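Local structure of oxalate biosynthetic component 1 (5IKY) at residues Arg574-Leu579 against Val642-Ser647. The protein is a bifunctional oxalate-producing enzyme of quorum sensing-dependent oxalogenesis, pairing serine hydrolase activity with an additional lyase activity. Sequence-based numbering, arbitrary orientation.
Sequences RLAAHL and VPRGYS
Arg644 NH2 forms a salt bridge to Asp573 OD1 and NH1 one to Glu572 OE2, both about one turn before Ala576 on the same helix, while CD and NE of the arginine lie against the Ala576 methyl. Arg644 NE is 3.4 Å from Ala576 CB, which approaches the guanidinium obliquely; Arg644 CD is 3.6 Å from Ala576 CB. The chain is extended from CG to NE (chi2 -165°, chi3 -174°), which carries the charged group across to the acidic pair. Ala576 also touches the ring of Tyr646, whose CE2 is 4.1 Å from Ala576 CB, again obliquely; the small methyl thus meets arginine and ring from directions roughly at right angles. Leu641 of helix 629-641 touches both Ala576 and Tyr646. Farther out, Tyr646 OH comes to 4.0 Å from Ala577 CB. Rotation about chi1 (-70°) places the ring anti to the carbonyl carbon and directs it at the helix. Gly645, at positive phi, lies between Arg644 and Tyr646 and turns the chain out of helix 629-641. It is the C-prime residue of a Schellman motif, with Tyr646 N bonded to Leu641 O and Gly645 N to Val642 O (3.2 Å); Arg644 and Tyr646, either side of it, bring their side chains to helix 562-579 within the cap-domain region.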
ATOM      1  N   ARG A 574       9.583 -22.796 -13.942  1.00 65.67           N
ATOM      2  CA  ARG A 574      10.483 -21.651 -13.898  1.00 66.67           C
ATOM      3  C   ARG A 574      11.061 -21.448 -12.500  1.00 81.02           C
ATOM      4  O   ARG A 574      12.209 -21.025 -12.349  1.00 86.25           O
ATOM      5  CB  ARG A 574       9.758 -20.385 -14.360  1.00 55.73           C
ATOM      6  CG  ARG A 574       9.521 -20.317 -15.862  1.00 56.60           C
ATOM      7  CD  ARG A 574       8.755 -19.056 -16.248  1.00 64.57           C
ATOM      8  NE  ARG A 574       9.177 -17.897 -15.465  1.00 94.57           N
ATOM      9  CZ  ARG A 574      10.252 -17.161 -15.732  1.00101.81           C
ATOM     10  NH1 ARG A 574      11.023 -17.460 -16.769  1.00111.10           N
ATOM     11  NH2 ARG A 574      10.557 -16.126 -14.961  1.00 89.31           N
ATOM     12  N   LEU A 575      10.264 -21.746 -11.478  1.00 80.31           N
ATOM     13  CA  LEU A 575      10.740 -21.662 -10.104  1.00 71.82           C
ATOM     14  C   LEU A 575      11.724 -22.789  -9.823  1.00 70.61           C
ATOM     15  O   LEU A 575      12.726 -22.593  -9.139  1.00 70.74           O
ATOM     16  CB  LEU A 575       9.574 -21.717  -9.116  1.00 70.39           C
ATOM     17  CG  LEU A 575       9.960 -21.703  -7.634  1.00 67.82           C
ATOM     18  CD1 LEU A 575      10.824 -20.490  -7.306  1.00 68.69           C
ATOM     19  CD2 LEU A 575       8.720 -21.728  -6.759  1.00 65.03           C
ATOM     20  N   ALA A 576      11.433 -23.968 -10.365  1.00 59.29           N
ATOM     21  CA  ALA A 576      12.288 -25.133 -10.173  1.00 74.73           C
ATOM     22  C   ALA A 576      13.657 -24.933 -10.817  1.00 91.34           C
ATOM     23  O   ALA A 576      14.681 -25.297 -10.242  1.00 89.69           O
ATOM     24  CB  ALA A 576      11.617 -26.378 -10.735  1.00 63.23           C
ATOM     25  N   ALA A 577      13.666 -24.349 -12.012  1.00 99.63           N
ATOM     26  CA  ALA A 577      14.911 -24.105 -12.731  1.00 80.81           C
ATOM     27  C   ALA A 577      15.768 -23.070 -12.009  1.00 81.98           C
ATOM     28  O   ALA A 577      16.990 -23.204 -11.936  1.00 86.94           O
ATOM     29  CB  ALA A 577      14.621 -23.655 -14.153  1.00 64.19           C
ATOM     30  N   HIS A 578      15.120 -22.040 -11.474  1.00 66.62           N
ATOM     31  CA  HIS A 578      15.824 -20.997 -10.740  1.00 73.34           C
ATOM     32  C   HIS A 578      16.451 -21.541  -9.460  1.00 80.52           C
ATOM     33  O   HIS A 578      17.539 -21.122  -9.067  1.00 81.43           O
ATOM     34  CB  HIS A 578      14.881 -19.842 -10.406  1.00 64.34           C
ATOM     35  CG  HIS A 578      15.523 -18.753  -9.604  1.00 78.29           C
ATOM     36  ND1 HIS A 578      15.169 -18.482  -8.299  1.00 86.04           N
ATOM     37  CD2 HIS A 578      16.499 -17.869  -9.920  1.00 74.42           C
ATOM     38  CE1 HIS A 578      15.896 -17.476  -7.849  1.00 76.49           C
ATOM     39  NE2 HIS A 578      16.711 -17.086  -8.813  1.00 76.32           N
ATOM     40  N   LEU A 579      15.759 -22.475  -8.813  1.00 85.32           N
ATOM     41  CA  LEU A 579      16.264 -23.090  -7.589  1.00 95.13           C
ATOM     42  C   LEU A 579      17.378 -24.087  -7.890  1.00109.03           C
ATOM     43  O   LEU A 579      18.229 -24.354  -7.041  1.00114.20           O
ATOM     44  CB  LEU A 579      15.134 -23.784  -6.826  1.00 79.13           C
ATOM     45  CG  LEU A 579      14.051 -22.884  -6.229  1.00 78.60           C
ATOM     46  CD1 LEU A 579      13.006 -23.718  -5.504  1.00 90.89           C
ATOM     47  CD2 LEU A 579      14.661 -21.845  -5.299  1.00 74.82           C
ATOM     48  N   VAL A 642      12.693 -32.809  -7.279  1.00 97.59           N
ATOM     49  CA  VAL A 642      12.686 -34.263  -7.452  1.00 96.78           C
ATOM     50  C   VAL A 642      11.854 -34.764  -8.647  1.00 90.92           C
ATOM     51  O   VAL A 642      12.345 -35.585  -9.424  1.00 98.69           O
ATOM     52  CB  VAL A 642      12.193 -34.974  -6.164  1.00 94.27           C
ATOM     53  CG1 VAL A 642      11.823 -36.423  -6.449  1.00 86.13           C
ATOM     54  CG2 VAL A 642      13.254 -34.895  -5.080  1.00 85.91           C
ATOM     55  N   PRO A 643      10.603 -34.281  -8.810  1.00 95.54           N
ATOM     56  CA  PRO A 643       9.823 -34.827  -9.930  1.00 95.74           C
ATOM     57  C   PRO A 643      10.417 -34.507 -11.301  1.00101.97           C
ATOM     58  O   PRO A 643      10.162 -35.233 -12.262  1.00102.20           O
ATOM     59  CB  PRO A 643       8.455 -34.148  -9.774  1.00 85.13           C
ATOM     60  CG  PRO A 643       8.410 -33.675  -8.366  1.00 92.35           C
ATOM     61  CD  PRO A 643       9.815 -33.306  -8.032  1.00 86.54           C
ATOM     62  N   ARG A 644      11.202 -33.438 -11.383  1.00 99.48           N
ATOM     63  CA  ARG A 644      11.746 -32.986 -12.657  1.00100.28           C
ATOM     64  C   ARG A 644      13.136 -33.559 -12.912  1.00 95.48           C
ATOM     65  O   ARG A 644      13.669 -33.447 -14.017  1.00103.66           O
ATOM     66  CB  ARG A 644      11.786 -31.458 -12.700  1.00101.99           C
ATOM     67  CG  ARG A 644      10.550 -30.812 -12.097  1.00 97.53           C
ATOM     68  CD  ARG A 644      10.431 -29.346 -12.471  1.00 83.73           C
ATOM     69  NE  ARG A 644       9.325 -28.705 -11.763  1.00 89.10           N
ATOM     70  CZ  ARG A 644       8.047 -28.816 -12.113  1.00 89.54           C
ATOM     71  NH1 ARG A 644       7.110 -28.197 -11.412  1.00 81.41           N
ATOM     72  NH2 ARG A 644       7.705 -29.543 -13.168  1.00113.26           N
ATOM     73  N   GLY A 645      13.718 -34.171 -11.887  1.00 93.23           N
ATOM     74  CA  GLY A 645      15.008 -34.820 -12.026  1.00 94.46           C
ATOM     75  C   GLY A 645      16.181 -33.972 -11.576  1.00 91.54           C
ATOM     76  O   GLY A 645      17.337 -34.364 -11.744  1.00102.22           O
ATOM     77  N   TYR A 646      15.894 -32.808 -11.004  1.00 97.33           N
ATOM     78  CA  TYR A 646      16.947 -31.941 -10.490  1.00107.85           C
ATOM     79  C   TYR A 646      17.563 -32.514  -9.217  1.00104.55           C
ATOM     80  O   TYR A 646      16.903 -33.221  -8.455  1.00106.04           O
ATOM     81  CB  TYR A 646      16.412 -30.535 -10.214  1.00112.98           C
ATOM     82  CG  TYR A 646      16.059 -29.743 -11.451  1.00113.10           C
ATOM     83  CD1 TYR A 646      17.018 -29.456 -12.414  1.00108.47           C
ATOM     84  CD2 TYR A 646      14.770 -29.265 -11.647  1.00117.97           C
ATOM     85  CE1 TYR A 646      16.700 -28.724 -13.542  1.00110.00           C
ATOM     86  CE2 TYR A 646      14.443 -28.532 -12.771  1.00116.70           C
ATOM     87  CZ  TYR A 646      15.410 -28.264 -13.715  1.00112.97           C
ATOM     88  OH  TYR A 646      15.086 -27.536 -14.836  1.00112.37           O
ATOM     89  N   SER A 647      18.834 -32.201  -8.993  1.00105.84           N
ATOM     90  CA  SER A 647      19.523 -32.632  -7.786  1.00107.83           C
ATOM     91  C   SER A 647      18.991 -31.894  -6.563  1.00112.53           C
ATOM     92  O   SER A 647      18.791 -30.680  -6.596  1.00 99.24           O
ATOM     93  CB  SER A 647      21.031 -32.409  -7.917  1.00107.81           C
ATOM     94  OG  SER A 647      21.677 -32.543  -6.662  1.00107.54           O
TER